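Local coordinates for Rho guanyl nucleotide exchange factor (Rom2), putative (Aspergillus fumigatus Af293, PDB 5O51), which probably acts, as a whole protein, as a guanine-nucleotide exchange factor for Rho GTPases, the present chain being its beta-propeller CNH domain, at residues Pro260-Ser265 against Arg291-Ser296; Asp246-Val251 against Ile264-Asn269. All blocks are in the same frame, centred on the assembly; numbering follows the deposited sequence.

Contact 1 (Pro260-Ser265 against Arg291-Ser296)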
loop_
_atom_site.group_PDB
_atom_site.type_symbol
_atom_site.label_atom_id
_atom_site.label_comp_id
_atom_site.label_asym_id
_atom_site.label_seq_id
_atom_site.Cartn_x
_atom_site.Cartn_y
_atom_site.Cartn_z
ATOM N N PRO A 260 3.713 -19.557 -19.487
ATOM C CA PRO A 260 3.868 -20.700 -18.553
ATOM C C PRO A 260 5.304 -21.031 -18.226
ATOM O O PRO A 260 5.566 -21.693 -17.231
ATOM C CB PRO A 260 3.177 -21.867 -19.298
ATOM C CG PRO A 260 3.277 -21.509 -20.723
ATOM C CD PRO A 260 3.350 -20.005 -20.848
ATOM N N ASP A 261 6.246 -20.575 -19.054
ATOM C CA ASP A 261 7.650 -20.750 -18.753
ATOM C C ASP A 261 8.307 -19.632 -17.922
ATOM O O ASP A 261 9.515 -19.709 -17.603
ATOM C CB ASP A 261 8.413 -20.983 -20.053
ATOM C CG ASP A 261 7.942 -22.273 -20.769
ATOM O OD1 ASP A 261 7.641 -23.320 -20.094
ATOM O OD2 ASP A 261 7.855 -22.223 -22.014
ATOM N N TRP A 262 7.505 -18.653 -17.518
ATOM C CA TRP A 262 7.991 -17.419 -16.850
ATOM C C TRP A 262 7.600 -17.509 -15.425
ATOM O O TRP A 262 6.418 -17.670 -15.109
ATOM C CB TRP A 262 7.353 -16.159 -17.482
ATOM C CG TRP A 262 7.971 -14.812 -17.124
ATOM C CD1 TRP A 262 8.836 -14.091 -17.882
ATOM C CD2 TRP A 262 7.719 -14.014 -15.942
ATOM N NE1 TRP A 262 9.109 -12.907 -17.275
ATOM C CE2 TRP A 262 8.447 -12.850 -16.072
ATOM C CE3 TRP A 262 6.940 -14.190 -14.799
ATOM C CZ2 TRP A 262 8.475 -11.869 -15.080
ATOM C CZ3 TRP A 262 6.944 -13.188 -13.816
ATOM C CH2 TRP A 262 7.711 -12.059 -13.965
ATOM N N LYS A 263 8.599 -17.410 -14.553
ATOM C CA LYS A 263 8.375 -17.473 -13.112
ATOM C C LYS A 263 9.580 -16.827 -12.356
ATOM O O LYS A 263 10.765 -17.119 -12.680
ATOM C CB LYS A 263 8.273 -18.943 -12.674
ATOM C CG LYS A 263 7.959 -19.170 -11.200
ATOM C CD LYS A 263 8.143 -20.604 -10.741
ATOM C CE LYS A 263 7.918 -20.695 -9.232
ATOM N NZ LYS A 263 8.387 -21.957 -8.645
ATOM N N ILE A 264 9.271 -16.030 -11.316
ATOM C CA ILE A 264 10.294 -15.479 -10.387
ATOM C C ILE A 264 10.027 -16.085 -9.040
ATOM O O ILE A 264 8.885 -16.126 -8.582
ATOM C CB ILE A 264 10.199 -13.921 -10.259
ATOM C CG1 ILE A 264 10.572 -13.245 -11.577
ATOM C CG2 ILE A 264 11.022 -13.370 -9.104
ATOM C CD1 ILE A 264 10.073 -11.845 -11.701
ATOM N N SER A 265 11.085 -16.547 -8.403
ATOM C CA SER A 265 11.059 -16.899 -6.992
ATOM C C SER A 265 11.913 -15.857 -6.283
ATOM O O SER A 265 13.108 -15.741 -6.596
ATOM C CB SER A 265 11.649 -18.326 -6.763
ATOM O OG SER A 265 10.603 -19.316 -6.926
ATOM N N ARG A 291 14.081 -7.058 -10.711
ATOM C CA ARG A 291 14.068 -7.955 -11.882
ATOM C C ARG A 291 13.453 -7.277 -13.136
ATOM O O ARG A 291 12.545 -6.421 -13.035
ATOM C CB ARG A 291 13.255 -9.233 -11.644
ATOM C CG ARG A 291 13.584 -10.045 -10.372
ATOM C CD ARG A 291 14.675 -11.034 -10.591
ATOM N NE ARG A 291 14.801 -11.929 -9.468
ATOM C CZ ARG A 291 14.626 -13.258 -9.485
ATOM N NH1 ARG A 291 14.317 -13.919 -10.619
ATOM N NH2 ARG A 291 14.769 -13.941 -8.324
ATOM N N HIS A 292 13.915 -7.766 -14.299
ATOM C CA HIS A 292 13.354 -7.449 -15.640
ATOM C C HIS A 292 12.040 -8.174 -15.925
ATOM O O HIS A 292 11.979 -9.380 -15.927
ATOM C CB HIS A 292 14.372 -7.794 -16.716
ATOM C CG HIS A 292 14.206 -7.002 -17.965
ATOM N ND1 HIS A 292 13.244 -7.303 -18.882
ATOM C CD2 HIS A 292 14.913 -5.963 -18.480
ATOM C CE1 HIS A 292 13.311 -6.450 -19.890
ATOM N NE2 HIS A 292 14.320 -5.631 -19.669
ATOM N N ILE A 293 10.973 -7.439 -16.177
ATOM C CA ILE A 293 9.652 -8.026 -16.408
ATOM C C ILE A 293 9.550 -8.944 -17.643
ATOM O O ILE A 293 8.732 -9.829 -17.681
ATOM C CB ILE A 293 8.578 -6.870 -16.457
ATOM C CG1 ILE A 293 7.139 -7.370 -16.381
ATOM C CG2 ILE A 293 8.685 -6.037 -17.739
ATOM C CD1 ILE A 293 6.724 -7.877 -15.018
ATOM N N GLU A 294 10.338 -8.699 -18.677
ATOM C CA GLU A 294 10.324 -9.573 -19.855
ATOM C C GLU A 294 11.113 -10.836 -19.645
ATOM O O GLU A 294 10.575 -11.961 -19.845
ATOM C CB GLU A 294 10.847 -8.826 -21.088
ATOM C CG GLU A 294 10.015 -7.627 -21.517
ATOM C CD GLU A 294 8.527 -7.948 -21.654
ATOM O OE1 GLU A 294 8.148 -9.143 -21.735
ATOM O OE2 GLU A 294 7.707 -6.983 -21.677
ATOM N N THR A 295 12.371 -10.682 -19.247
ATOM C CA THR A 295 13.243 -11.849 -19.184
ATOM C C THR A 295 13.234 -12.573 -17.853
ATOM O O THR A 295 13.666 -13.707 -17.797
ATOM C CB THR A 295 14.668 -11.466 -19.458
ATOM O OG1 THR A 295 15.144 -10.688 -18.370
ATOM C CG2 THR A 295 14.781 -10.676 -20.840
ATOM N N SER A 296 12.843 -11.872 -16.783
ATOM C CA SER A 296 12.736 -12.359 -15.387
ATOM C C SER A 296 14.060 -12.453 -14.715
ATOM O O SER A 296 14.115 -12.793 -13.528
ATOM C CB SER A 296 11.967 -13.658 -15.202
ATOM O OG SER A 296 12.799 -14.803 -15.493
#

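Contact 2 (Asp246-Val251 against Ile264-Asn269)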
loop_
_atom_site.group_PDB
_atom_site.type_symbol
_atom_site.label_atom_id
_atom_site.label_comp_id
_atom_site.label_asym_id
_atom_site.label_seq_id
_atom_site.Cartn_x
_atom_site.Cartn_y
_atom_site.Cartn_z
ATOM N N ASP A 246 6.509 -15.321 -1.923
ATOM C CA ASP A 246 7.427 -16.351 -2.395
ATOM C C ASP A 246 7.735 -16.325 -3.885
ATOM O O ASP A 246 8.802 -16.786 -4.310
ATOM C CB ASP A 246 6.923 -17.748 -1.979
ATOM C CG ASP A 246 7.082 -18.010 -0.460
ATOM O OD1 ASP A 246 8.094 -17.604 0.164
ATOM O OD2 ASP A 246 6.151 -18.571 0.119
ATOM N N PHE A 247 6.820 -15.783 -4.682
ATOM C CA PHE A 247 6.945 -15.888 -6.102
ATOM C C PHE A 247 6.080 -14.909 -6.810
ATOM O O PHE A 247 5.150 -14.398 -6.234
ATOM C CB PHE A 247 6.625 -17.317 -6.599
ATOM C CG PHE A 247 5.562 -18.032 -5.798
ATOM C CD1 PHE A 247 4.253 -17.594 -5.806
ATOM C CD2 PHE A 247 5.878 -19.200 -5.091
ATOM C CE1 PHE A 247 3.285 -18.245 -5.031
ATOM C CE2 PHE A 247 4.927 -19.884 -4.354
ATOM C CZ PHE A 247 3.625 -19.406 -4.314
ATOM N N SER A 248 6.411 -14.666 -8.084
ATOM C CA SER A 248 5.568 -13.897 -8.972
ATOM C C SER A 248 5.333 -14.643 -10.247
ATOM O O SER A 248 6.239 -15.316 -10.731
ATOM C CB SER A 248 6.149 -12.489 -9.240
ATOM O OG SER A 248 6.005 -11.695 -8.081
ATOM N N PHE A 249 4.112 -14.489 -10.810
ATOM C CA PHE A 249 3.838 -15.004 -12.138
ATOM C C PHE A 249 2.595 -14.351 -12.784
ATOM O O PHE A 249 1.812 -13.617 -12.141
ATOM C CB PHE A 249 3.655 -16.515 -12.050
ATOM C CG PHE A 249 2.528 -16.907 -11.144
ATOM C CD1 PHE A 249 2.734 -17.053 -9.799
ATOM C CD2 PHE A 249 1.247 -17.022 -11.654
ATOM C CE1 PHE A 249 1.681 -17.331 -8.954
ATOM C CE2 PHE A 249 0.201 -17.335 -10.836
ATOM C CZ PHE A 249 0.418 -17.512 -9.487
ATOM N N PHE A 250 2.392 -14.649 -14.066
ATOM C CA PHE A 250 1.243 -14.051 -14.807
ATOM C C PHE A 250 0.013 -14.989 -14.907
ATOM O O PHE A 250 0.168 -16.221 -15.095
ATOM C CB PHE A 250 1.677 -13.714 -16.208
ATOM C CG PHE A 250 2.623 -12.607 -16.307
ATOM C CD1 PHE A 250 2.164 -11.298 -16.337
ATOM C CD2 PHE A 250 3.991 -12.853 -16.468
ATOM C CE1 PHE A 250 3.050 -10.251 -16.415
ATOM C CE2 PHE A 250 4.865 -11.809 -16.583
ATOM C CZ PHE A 250 4.404 -10.506 -16.547
ATOM N N VAL A 251 -1.192 -14.425 -14.877
ATOM C CA VAL A 251 -2.429 -15.173 -15.288
ATOM C C VAL A 251 -3.240 -14.392 -16.327
ATOM O O VAL A 251 -2.946 -13.188 -16.567
ATOM C CB VAL A 251 -3.373 -15.594 -14.156
ATOM C CG1 VAL A 251 -2.658 -16.457 -13.142
ATOM C CG2 VAL A 251 -4.065 -14.422 -13.509
ATOM N N ILE A 264 9.271 -16.030 -11.316
ATOM C CA ILE A 264 10.294 -15.479 -10.387
ATOM C C ILE A 264 10.027 -16.085 -9.040
ATOM O O ILE A 264 8.885 -16.126 -8.582
ATOM C CB ILE A 264 10.199 -13.921 -10.259
ATOM C CG1 ILE A 264 10.572 -13.245 -11.577
ATOM C CG2 ILE A 264 11.022 -13.370 -9.104
ATOM C CD1 ILE A 264 10.073 -11.845 -11.701
ATOM N N SER A 265 11.085 -16.547 -8.403
ATOM C CA SER A 265 11.059 -16.899 -6.992
ATOM C C SER A 265 11.913 -15.857 -6.283
ATOM O O SER A 265 13.108 -15.741 -6.596
ATOM C CB SER A 265 11.649 -18.326 -6.763
ATOM O OG SER A 265 10.603 -19.316 -6.926
ATOM N N TRP A 266 11.355 -15.163 -5.296
ATOM C CA TRP A 266 12.105 -14.038 -4.631
ATOM C C TRP A 266 13.155 -14.583 -3.665
ATOM O O TRP A 266 12.935 -15.609 -2.976
ATOM C CB TRP A 266 11.085 -13.068 -3.960
ATOM C CG TRP A 266 10.144 -12.440 -4.981
ATOM C CD1 TRP A 266 8.866 -12.756 -5.181
ATOM C CD2 TRP A 266 10.479 -11.470 -5.977
ATOM N NE1 TRP A 266 8.341 -12.037 -6.246
ATOM C CE2 TRP A 266 9.325 -11.242 -6.751
ATOM C CE3 TRP A 266 11.670 -10.755 -6.292
ATOM C CZ2 TRP A 266 9.284 -10.321 -7.817
ATOM C CZ3 TRP A 266 11.640 -9.808 -7.343
ATOM C CH2 TRP A 266 10.441 -9.603 -8.108
ATOM N N GLU A 267 14.313 -13.932 -3.633
ATOM C CA GLU A 267 15.361 -14.274 -2.648
ATOM C C GLU A 267 14.984 -14.089 -1.242
ATOM O O GLU A 267 15.362 -14.909 -0.444
ATOM C CB GLU A 267 16.705 -13.599 -2.954
ATOM C CG GLU A 267 17.199 -13.975 -4.379
ATOM C CD GLU A 267 18.632 -13.560 -4.633
ATOM O OE1 GLU A 267 19.357 -13.169 -3.678
ATOM O OE2 GLU A 267 19.045 -13.674 -5.779
ATOM N N GLY A 268 14.201 -13.059 -0.922
ATOM C CA GLY A 268 13.779 -12.786 0.475
ATOM C C GLY A 268 12.307 -13.092 0.717
ATOM O O GLY A 268 11.732 -13.946 0.060
ATOM N N ASN A 269 11.724 -12.386 1.673
ATOM C CA ASN A 269 10.280 -12.442 1.985
ATOM C C ASN A 269 9.640 -11.067 1.789
ATOM O O ASN A 269 9.350 -10.366 2.731
ATOM C CB ASN A 269 10.074 -13.032 3.394
ATOM C CG ASN A 269 10.492 -14.536 3.431
ATOM O OD1 ASN A 269 9.824 -15.377 2.840
ATOM N ND2 ASN A 269 11.664 -14.819 3.952
HETATM O O HOH W 1 11.121 -17.484 -2.917
HETATM O O HOH W 2 7.086 -15.811 2.729
#

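Contact 1 (Pro260-Ser265 against Arg291-Ser296)
Trp-262 and Ile-264 pack against the turn Ile-293 to Ser-296 and the side chain of Arg-291, a blade-to-blade contact near the outside of the CNH beta-propeller. In Trp-262, CG is anti to the backbone N (chi1 -167°); the NE1 edge of the indole meets the turn. NE1 gives a weak hydrogen bond to Glu-294 O (3.1 Å, bent to 129°), and Ile-293 O lies equally near NE1. Ser-296 CB sits over one face of the indole, 3.9 Å from the centroid of the five-membered ring, a CH-pi contact offset toward the rim. Beside it, Ile-264 CG2 lies over the centre of the Arg-291 guanidinium, 3.6 Å from CZ. That flat group is held from its edge: Arg-291 NH1 donates to Ser-296 O at 3.1 Å, nearly straight and in the guanidinium plane, while NE pairs with Glu-289 in a salt bridge. Arg-291 is thereby bonded to the end of its own turn, with Ile-264 over its flat face. The turn joins strands 287-292 and 298-303 of one blade; Trp-262 leads into strand 264-265, the outer edge of the preceding blade, and its ring also meets Phe-250 of strand 247-251.

Contact 2 (Asp246-Val251 against Ile264-Asn269)
Ser-248 and Ile-264 form a hydrogen-bonded antiparallel pair, and Trp-266 extends the join with one backbone and one side-chain bond. Ser-248 N donates to Ile-264 O at 2.9 Å, and Ile-264 N returns a nearly straight bond to Ser-248 O (3.2 Å), so both backbone groups of each residue are used. Next along, Phe-247 faces Ser-265 as a non-hydrogen-bonded pair, their CA atoms 4.3 Å apart. Trp-266 N then donates to Asp-246 O from above the carbonyl plane (3.2 Å). The same oxygen accepts a bond from a water that also donates to Trp-266 O, so a water bridges the two carbonyl oxygens beside the direct bond.

In Trp-266, CG is anti to the carbonyl carbon (chi1 -62°). Its indole NE1 donates to Ser-248 OG at 3.0 Å, with the oxygen in the ring plane. Ser-248 OG is also hydrogen-bonded to Asn-243 OD1, which gives this buried hydroxyl two partners. Ile-264 CG2 lies 3.5 Å above the centre of the same indole. Farther out, Asp-246 and Asn-269 lie side by side, pointing the same way, carboxylate and amide planes 76° apart; a second water donates to both OD1 atoms, the bond to Asp-246 being the longer. Thus the Ser-248/Ile-264 backbone groups, Trp-266 NE1 and Ser-248 OG have protein partners, while water joins in at Asp-246 O and Trp-266 O.

In the fold
From the N terminus, strand 247-251 comes first, and the chain loops through 252-263 before returning as strand 264-265; contact 2 closes that loop within one blade of the propeller. The chain then leaves through 266-269 into the next blade, runs strands 272-276, 279-284 and 287-292, and reaches the turn that contact 1 ties back to 260-265. The two contacts follow one another and overlap at Ile-264 and Ser-265, so the short edge strand serves both its own sheet and the neighbouring blade. They also touch directly: Arg-291 CG lies 3.6 Å from Trp-266 CZ3, and Ile-293 CD1 packs on Phe-250 CZ, joining the two blades side by side.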